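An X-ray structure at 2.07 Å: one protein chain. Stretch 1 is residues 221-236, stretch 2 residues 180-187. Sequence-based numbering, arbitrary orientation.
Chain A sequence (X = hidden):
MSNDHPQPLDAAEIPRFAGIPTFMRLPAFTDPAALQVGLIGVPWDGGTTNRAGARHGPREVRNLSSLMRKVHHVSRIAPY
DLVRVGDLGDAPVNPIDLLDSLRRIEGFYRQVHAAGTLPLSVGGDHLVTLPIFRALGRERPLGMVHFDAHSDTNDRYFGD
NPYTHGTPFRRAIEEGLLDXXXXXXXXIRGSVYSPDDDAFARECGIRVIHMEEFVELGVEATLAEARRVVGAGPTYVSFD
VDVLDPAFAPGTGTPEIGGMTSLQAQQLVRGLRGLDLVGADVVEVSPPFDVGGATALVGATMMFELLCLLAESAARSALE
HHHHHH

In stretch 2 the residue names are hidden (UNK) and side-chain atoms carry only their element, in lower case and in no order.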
ATOM      1  N   ALA A 221     -18.265  33.353   7.194  1.00 26.81           N
ATOM      2  CA  ALA A 221     -17.673  34.439   7.946  1.00 25.79           C
ATOM      3  C   ALA A 221     -16.147  34.463   7.792  1.00 25.37           C
ATOM      4  O   ALA A 221     -15.526  35.538   7.749  1.00 24.57           O
ATOM      5  CB  ALA A 221     -18.090  34.345   9.417  1.00 25.70           C
ATOM      6  N   THR A 222     -15.537  33.302   7.650  1.00 23.99           N
ATOM      7  CA  THR A 222     -14.109  33.221   7.426  1.00 22.97           C
ATOM      8  C   THR A 222     -13.760  33.913   6.107  1.00 24.00           C
ATOM      9  O   THR A 222     -12.875  34.697   6.013  1.00 24.14           O
ATOM     10  CB  THR A 222     -13.636  31.746   7.404  1.00 23.61           C
ATOM     11  OG1 THR A 222     -13.650  31.218   8.712  1.00 23.02           O
ATOM     12  CG2 THR A 222     -12.283  31.630   6.896  1.00 22.21           C
ATOM     13  N   LEU A 223     -14.552  33.637   5.118  1.00 24.29           N
ATOM     14  CA  LEU A 223     -14.370  34.175   3.816  1.00 26.16           C
ATOM     15  C   LEU A 223     -14.500  35.681   3.835  1.00 26.16           C
ATOM     16  O   LEU A 223     -13.695  36.378   3.279  1.00 24.64           O
ATOM     17  CB  LEU A 223     -15.439  33.578   2.947  1.00 26.65           C
ATOM     18  CG  LEU A 223     -15.616  33.954   1.516  1.00 29.87           C
ATOM     19  CD1 LEU A 223     -14.457  33.612   0.668  1.00 27.34           C
ATOM     20  CD2 LEU A 223     -16.883  33.350   1.027  1.00 30.21           C
ATOM     21  N   ALA A 224     -15.494  36.155   4.559  1.00 26.62           N
ATOM     22  CA  ALA A 224     -15.736  37.561   4.678  1.00 27.20           C
ATOM     23  C   ALA A 224     -14.539  38.252   5.313  1.00 26.61           C
ATOM     24  O   ALA A 224     -14.089  39.269   4.868  1.00 26.87           O
ATOM     25  CB  ALA A 224     -16.940  37.787   5.477  1.00 27.67           C
ATOM     26  N   GLU A 225     -14.004  37.636   6.327  1.00 25.86           N
ATOM     27  CA  GLU A 225     -12.827  38.183   6.996  1.00 25.33           C
ATOM     28  C   GLU A 225     -11.628  38.154   6.054  1.00 25.29           C
ATOM     29  O   GLU A 225     -10.867  39.126   5.974  1.00 25.45           O
ATOM     30  CB  GLU A 225     -12.533  37.437   8.303  1.00 25.49           C
ATOM     31  CG  GLU A 225     -11.312  37.962   9.057  1.00 24.76           C
ATOM     32  CD  GLU A 225     -11.518  39.366   9.620  1.00 29.24           C
ATOM     33  OE1 GLU A 225     -12.603  39.966   9.382  1.00 28.50           O
ATOM     34  OE2 GLU A 225     -10.586  39.866  10.295  1.00 26.74           O
ATOM     35  N   ALA A 226     -11.463  37.051   5.322  1.00 25.05           N
ATOM     36  CA  ALA A 226     -10.348  36.964   4.375  1.00 24.06           C
ATOM     37  C   ALA A 226     -10.431  38.055   3.309  1.00 23.45           C
ATOM     38  O   ALA A 226      -9.429  38.690   3.001  1.00 22.03           O
ATOM     39  CB  ALA A 226     -10.280  35.587   3.727  1.00 23.39           C
ATOM     40  N   ARG A 227     -11.620  38.261   2.740  1.00 23.51           N
ATOM     41  CA  ARG A 227     -11.775  39.249   1.656  1.00 25.35           C
ATOM     42  C   ARG A 227     -11.594  40.667   2.186  1.00 25.61           C
ATOM     43  O   ARG A 227     -11.064  41.533   1.490  1.00 24.44           O
ATOM     44  CB  ARG A 227     -13.131  39.127   0.965  1.00 25.78           C
ATOM     45  CG  ARG A 227     -13.333  37.817   0.228  1.00 26.72           C
ATOM     46  CD  ARG A 227     -14.687  37.807  -0.466  1.00 29.63           C
ATOM     47  NE  ARG A 227     -14.757  38.845  -1.490  1.00 32.80           N
ATOM     48  CZ  ARG A 227     -14.587  38.643  -2.799  1.00 33.10           C
ATOM     49  NH1 ARG A 227     -14.347  37.429  -3.285  1.00 26.39           N
ATOM     50  NH2 ARG A 227     -14.669  39.671  -3.635  1.00 33.38           N
ATOM     51  N   ARG A 228     -12.037  40.892   3.422  1.00 25.83           N
ATOM     52  CA  ARG A 228     -11.798  42.163   4.103  1.00 25.43           C
ATOM     53  C   ARG A 228     -10.305  42.455   4.229  1.00 24.94           C
ATOM     54  O   ARG A 228      -9.870  43.586   4.001  1.00 23.17           O
ATOM     55  CB  ARG A 228     -12.433  42.165   5.501  1.00 26.18           C
ATOM     56  CG  ARG A 228     -12.428  43.551   6.166  1.00 28.20           C
ATOM     57  CD  ARG A 228     -12.723  43.494   7.654  1.00 31.26           C
ATOM     58  NE  ARG A 228     -11.739  42.711   8.408  1.00 31.65           N
ATOM     59  CZ  ARG A 228     -10.525  43.132   8.772  1.00 32.12           C
ATOM     60  NH1 ARG A 228     -10.104  44.345   8.443  1.00 30.71           N
ATOM     61  NH2 ARG A 228      -9.724  42.325   9.467  1.00 29.89           N
ATOM     62  N   VAL A 229      -9.516  41.445   4.600  1.00 23.84           N
ATOM     63  CA  VAL A 229      -8.075  41.655   4.807  1.00 22.12           C
ATOM     64  C   VAL A 229      -7.348  42.055   3.538  1.00 21.49           C
ATOM     65  O   VAL A 229      -6.536  42.983   3.545  1.00 20.09           O
ATOM     66  CB  VAL A 229      -7.362  40.396   5.425  1.00 22.62           C
ATOM     67  CG1 VAL A 229      -5.819  40.477   5.238  1.00 20.60           C
ATOM     68  CG2 VAL A 229      -7.710  40.239   6.910  1.00 22.85           C
ATOM     69  N   VAL A 230      -7.595  41.321   2.453  1.00 21.25           N
ATOM     70  CA  VAL A 230      -6.837  41.525   1.216  1.00 21.04           C
ATOM     71  C   VAL A 230      -7.440  42.658   0.395  1.00 22.46           C
ATOM     72  O   VAL A 230      -6.750  43.281  -0.407  1.00 21.36           O
ATOM     73  CB  VAL A 230      -6.721  40.218   0.359  1.00 21.69           C
ATOM     74  CG1 VAL A 230      -6.087  39.082   1.194  1.00 20.56           C
ATOM     75  CG2 VAL A 230      -8.082  39.790  -0.182  1.00 20.74           C
ATOM     76  N   GLY A 231      -8.728  42.922   0.607  1.00 22.93           N
ATOM     77  CA  GLY A 231      -9.397  44.023  -0.088  1.00 24.52           C
ATOM     78  C   GLY A 231      -9.305  43.941  -1.606  1.00 25.15           C
ATOM     79  O   GLY A 231      -9.452  42.855  -2.203  1.00 25.80           O
ATOM     80  N   ALA A 232      -9.060  45.091  -2.237  1.00 24.34           N
ATOM     81  CA  ALA A 232      -9.070  45.171  -3.707  1.00 24.61           C
ATOM     82  C   ALA A 232      -7.658  45.109  -4.295  1.00 23.52           C
ATOM     83  O   ALA A 232      -7.494  45.154  -5.515  1.00 25.42           O
ATOM     84  CB  ALA A 232      -9.820  46.454  -4.180  1.00 25.65           C
ATOM     85  N   GLY A 233      -6.650  44.963  -3.433  1.00 22.52           N
ATOM     86  CA  GLY A 233      -5.240  44.960  -3.872  1.00 21.49           C
ATOM     87  C   GLY A 233      -4.778  43.688  -4.562  1.00 21.56           C
ATOM     88  O   GLY A 233      -5.509  42.680  -4.592  1.00 20.69           O
ATOM     89  N   PRO A 234      -3.575  43.730  -5.160  1.00 21.85           N
ATOM     90  CA  PRO A 234      -2.989  42.555  -5.814  1.00 22.04           C
ATOM     91  C   PRO A 234      -2.832  41.423  -4.804  1.00 22.03           C
ATOM     92  O   PRO A 234      -2.282  41.640  -3.718  1.00 21.67           O
ATOM     93  CB  PRO A 234      -1.610  43.050  -6.265  1.00 22.74           C
ATOM     94  CG  PRO A 234      -1.396  44.394  -5.552  1.00 21.70           C
ATOM     95  CD  PRO A 234      -2.740  44.940  -5.332  1.00 22.15           C
ATOM     96  N   THR A 235      -3.327  40.235  -5.145  1.00 21.64           N
ATOM     97  CA  THR A 235      -3.433  39.166  -4.155  1.00 20.14           C
ATOM     98  C   THR A 235      -3.010  37.822  -4.703  1.00 19.75           C
ATOM     99  O   THR A 235      -3.399  37.444  -5.791  1.00 19.63           O
ATOM    100  CB  THR A 235      -4.851  39.054  -3.595  1.00 20.68           C
ATOM    101  OG1 THR A 235      -5.243  40.313  -3.052  1.00 17.83           O
ATOM    102  CG2 THR A 235      -4.924  37.990  -2.495  1.00 19.02           C
ATOM    103  N   TYR A 236      -2.195  37.112  -3.927  1.00 19.38           N
ATOM    104  CA  TYR A 236      -1.720  35.803  -4.304  1.00 18.65           C
ATOM    105  C   TYR A 236      -2.397  34.778  -3.412  1.00 17.97           C
ATOM    106  O   TYR A 236      -2.611  35.016  -2.221  1.00 17.56           O
ATOM    107  CB  TYR A 236      -0.205  35.766  -4.119  1.00 18.50           C
ATOM    108  CG  TYR A 236       0.509  34.530  -4.605  1.00 18.25           C
ATOM    109  CD1 TYR A 236       1.135  34.513  -5.856  1.00 19.16           C
ATOM    110  CD2 TYR A 236       0.625  33.386  -3.788  1.00 19.05           C
ATOM    111  CE1 TYR A 236       1.828  33.377  -6.304  1.00 18.67           C
ATOM    112  CE2 TYR A 236       1.323  32.245  -4.231  1.00 18.67           C
ATOM    113  CZ  TYR A 236       1.922  32.252  -5.488  1.00 19.33           C
ATOM    114  OH  TYR A 236       2.627  31.147  -5.941  1.00 18.30           O
ATOM    115  N   UNK A 180       2.235  42.459   5.048  1.00 20.28           N
ATOM    116  CA  UNK A 180       1.638  41.689   6.140  1.00 20.31           C
ATOM    117  C   UNK A 180       0.208  42.116   6.540  1.00 20.82           C
ATOM    118  O   UNK A 180      -0.559  41.273   7.003  1.00 20.44           O
ATOM    119  c   UNK A 180       3.422  43.218   5.485  1.00 19.33           C
ATOM    120  c   UNK A 180       3.351  43.116   6.990  1.00 21.23           C
ATOM    121  c   UNK A 180       2.641  41.875   7.298  1.00 20.80           C
ATOM    122  N   UNK A 181      -0.166  43.383   6.344  1.00 20.65           N
ATOM    123  CA  UNK A 181      -1.558  43.804   6.650  1.00 21.83           C
ATOM    124  C   UNK A 181      -2.563  43.283   5.653  1.00 21.38           C
ATOM    125  O   UNK A 181      -3.754  43.280   5.929  1.00 22.52           O
ATOM    126  c   UNK A 181      -1.702  45.337   6.712  1.00 22.09           C
ATOM    127  c   UNK A 181      -1.799  45.934   8.119  1.00 25.75           C
ATOM    128  c   UNK A 181      -2.249  47.383   8.045  1.00 26.34           C
ATOM    129  c   UNK A 181      -0.443  45.828   8.814  1.00 28.78           C
ATOM    130  N   UNK A 182      -2.103  42.883   4.469  1.00 20.56           N
ATOM    131  CA  UNK A 182      -2.996  42.250   3.529  1.00 20.81           C
ATOM    132  C   UNK A 182      -2.711  40.741   3.443  1.00 20.73           C
ATOM    133  O   UNK A 182      -2.887  40.126   2.406  1.00 21.13           O
ATOM    134  n   UNK A 182      -1.797  43.750  -1.934  1.00 26.63           N
ATOM    135  c   UNK A 182      -2.919  42.935   2.158  1.00 21.24           C
ATOM    136  n   UNK A 182      -2.738  44.754  -0.134  1.00 32.93           N
ATOM    137  c   UNK A 182      -3.397  44.397   2.224  1.00 23.20           C
ATOM    138  c   UNK A 182      -2.802  43.840  -1.104  1.00 30.20           C
ATOM    139  c   UNK A 182      -3.781  44.964   0.854  1.00 28.77           C
ATOM    140  n   UNK A 182      -3.858  43.008  -1.235  1.00 32.42           N
ATOM    141  N   UNK A 183      -2.274  40.160   4.556  1.00 20.13           N
ATOM    142  CA  UNK A 183      -2.028  38.719   4.625  1.00 19.25           C
ATOM    143  C   UNK A 183      -2.962  38.081   5.633  1.00 19.41           C
ATOM    144  O   UNK A 183      -3.094  38.534   6.773  1.00 18.92           O
ATOM    145  o   UNK A 183       0.278  39.063   3.984  1.00 20.16           O
ATOM    146  c   UNK A 183      -0.559  38.438   4.975  1.00 20.40           C
ATOM    147  c   UNK A 183      -0.267  36.931   5.022  1.00 20.43           C
ATOM    148  N   UNK A 184      -3.624  37.024   5.200  1.00 18.33           N
ATOM    149  CA  UNK A 184      -4.495  36.275   6.088  1.00 18.21           C
ATOM    150  C   UNK A 184      -4.179  34.779   5.930  1.00 18.75           C
ATOM    151  O   UNK A 184      -4.059  34.270   4.797  1.00 17.00           O
ATOM    152  c   UNK A 184      -6.897  35.809   6.892  1.00 17.46           C
ATOM    153  c   UNK A 184      -6.430  36.400   4.436  1.00 17.51           C
ATOM    154  c   UNK A 184      -5.990  36.622   5.884  1.00 17.50           C
ATOM    155  N   UNK A 185      -3.995  34.110   7.069  1.00 19.29           N
ATOM    156  CA  UNK A 185      -3.613  32.693   7.107  1.00 20.18           C
ATOM    157  C   UNK A 185      -4.737  31.904   7.745  1.00 20.28           C
ATOM    158  O   UNK A 185      -5.237  32.293   8.793  1.00 20.13           O
ATOM    159  c   UNK A 185      -1.157  33.374   7.336  1.00 20.26           C
ATOM    160  c   UNK A 185       0.105  33.193   8.142  1.00 22.83           C
ATOM    161  o   UNK A 185       0.103  33.366   9.362  1.00 23.01           O
ATOM    162  n   UNK A 185       1.182  32.812   7.473  1.00 18.30           N
ATOM    163  c   UNK A 185      -2.304  32.500   7.874  1.00 20.98           C
ATOM    164  N   UNK A 186      -5.156  30.818   7.084  1.00 18.95           N
ATOM    165  CA  UNK A 186      -6.331  30.065   7.495  1.00 19.47           C
ATOM    166  C   UNK A 186      -6.021  28.581   7.696  1.00 19.49           C
ATOM    167  O   UNK A 186      -5.486  27.931   6.785  1.00 16.85           O
ATOM    168  c   UNK A 186      -8.685  29.419   6.916  1.00 18.12           C
ATOM    169  c   UNK A 186      -7.772  31.630   6.091  1.00 19.66           C
ATOM    170  c   UNK A 186      -8.709  31.830   4.930  1.00 22.28           C
ATOM    171  c   UNK A 186      -7.451  30.164   6.423  1.00 19.74           C
ATOM    172  N   UNK A 187      -6.366  28.050   8.872  1.00 19.82           N
ATOM    173  CA  UNK A 187      -6.244  26.625   9.133  1.00 19.14           C
ATOM    174  C   UNK A 187      -5.158  26.243  10.131  1.00 20.72           C
ATOM    175  O   UNK A 187      -4.991  25.060  10.423  1.00 21.12           O
TER

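Position 180 carries three side-chain carbons that close a ring onto its own backbone N, a topology unique to proline. The ring lies out of reach of stretch 1. P180 opens a type I turn, with the N of position 183 bonded to P180 O at 3.2 Å.

Position 181 has four carbons forked at the second, which is leucine. Its side chain stays at least 6.2 Å from stretch 1, and its chi1 of -104° sits between wells; the contact comes from the backbone, L181 O lying 3.5 Å from V229 CG1.

Position 182 shows three carbons, a nitrogen, then a carbon bearing two more nitrogens: a guanidinium, hence arginine. CA-to-CB points sideways, yet the end of the chain comes nearer to stretch 1. R182 NH2 donates to P234 O at 2.8 Å (N-H...O angle 162°), R182 NH1 to V230 O at 3.0 Å (145°), and a weak bond runs from R182 NH1 to P234 O at 3.2 Å (134°). Both acceptors lie near the guanidinium plane, where its N-H bonds point, while G233 CA covers one face. An ideal CB on G233 would come within 2.6 Å of R182 CZ, so the missing side chain leaves room for the group.

Position 183 has one carbon carrying an oxygen and a carbon, the pattern of threonine. CA-to-CB points away from the helix, although T183 N lies 3.6 Å from V229 CG1.

Position 184 has one carbon carrying two others, three in all: valine. It points toward the helix, with V184 CG1 4.0 Å from A226 CB and 4.2 Å from V230 CG1, and V184 CB 3.9 Å from V229 CG1.

Position 185 has three carbons, the third bearing an oxygen and a nitrogen. This amide is glutamine, out of reach of stretch 1.

Position 186 has four carbons forked at the first, one arm two carbons long: isoleucine. I186 CD1 lies 4.2 Å from A226 CB and 4.1 Å from T222 CG2.

Position 187 has no side-chain atoms, so it is glycine; its phi/psi of 111/0 would jam a CB against the preceding carbonyl.

The strand runs nearly antiparallel to the helix (156°), with axes 7.7 Å apart at closest approach. Its alternation turns V184 and I186 toward the helix, where A226 touches both. Beyond this apolar packing, R182 ties together carbonyls from the last helical residue, V230, and from P234 past the turn. The contact, burying 484 Å² in total, thus joins a small apolar interface to a charged clasp at the helix's C-terminal end.

Stretch 2, residues 180-187: PLRTVQIG
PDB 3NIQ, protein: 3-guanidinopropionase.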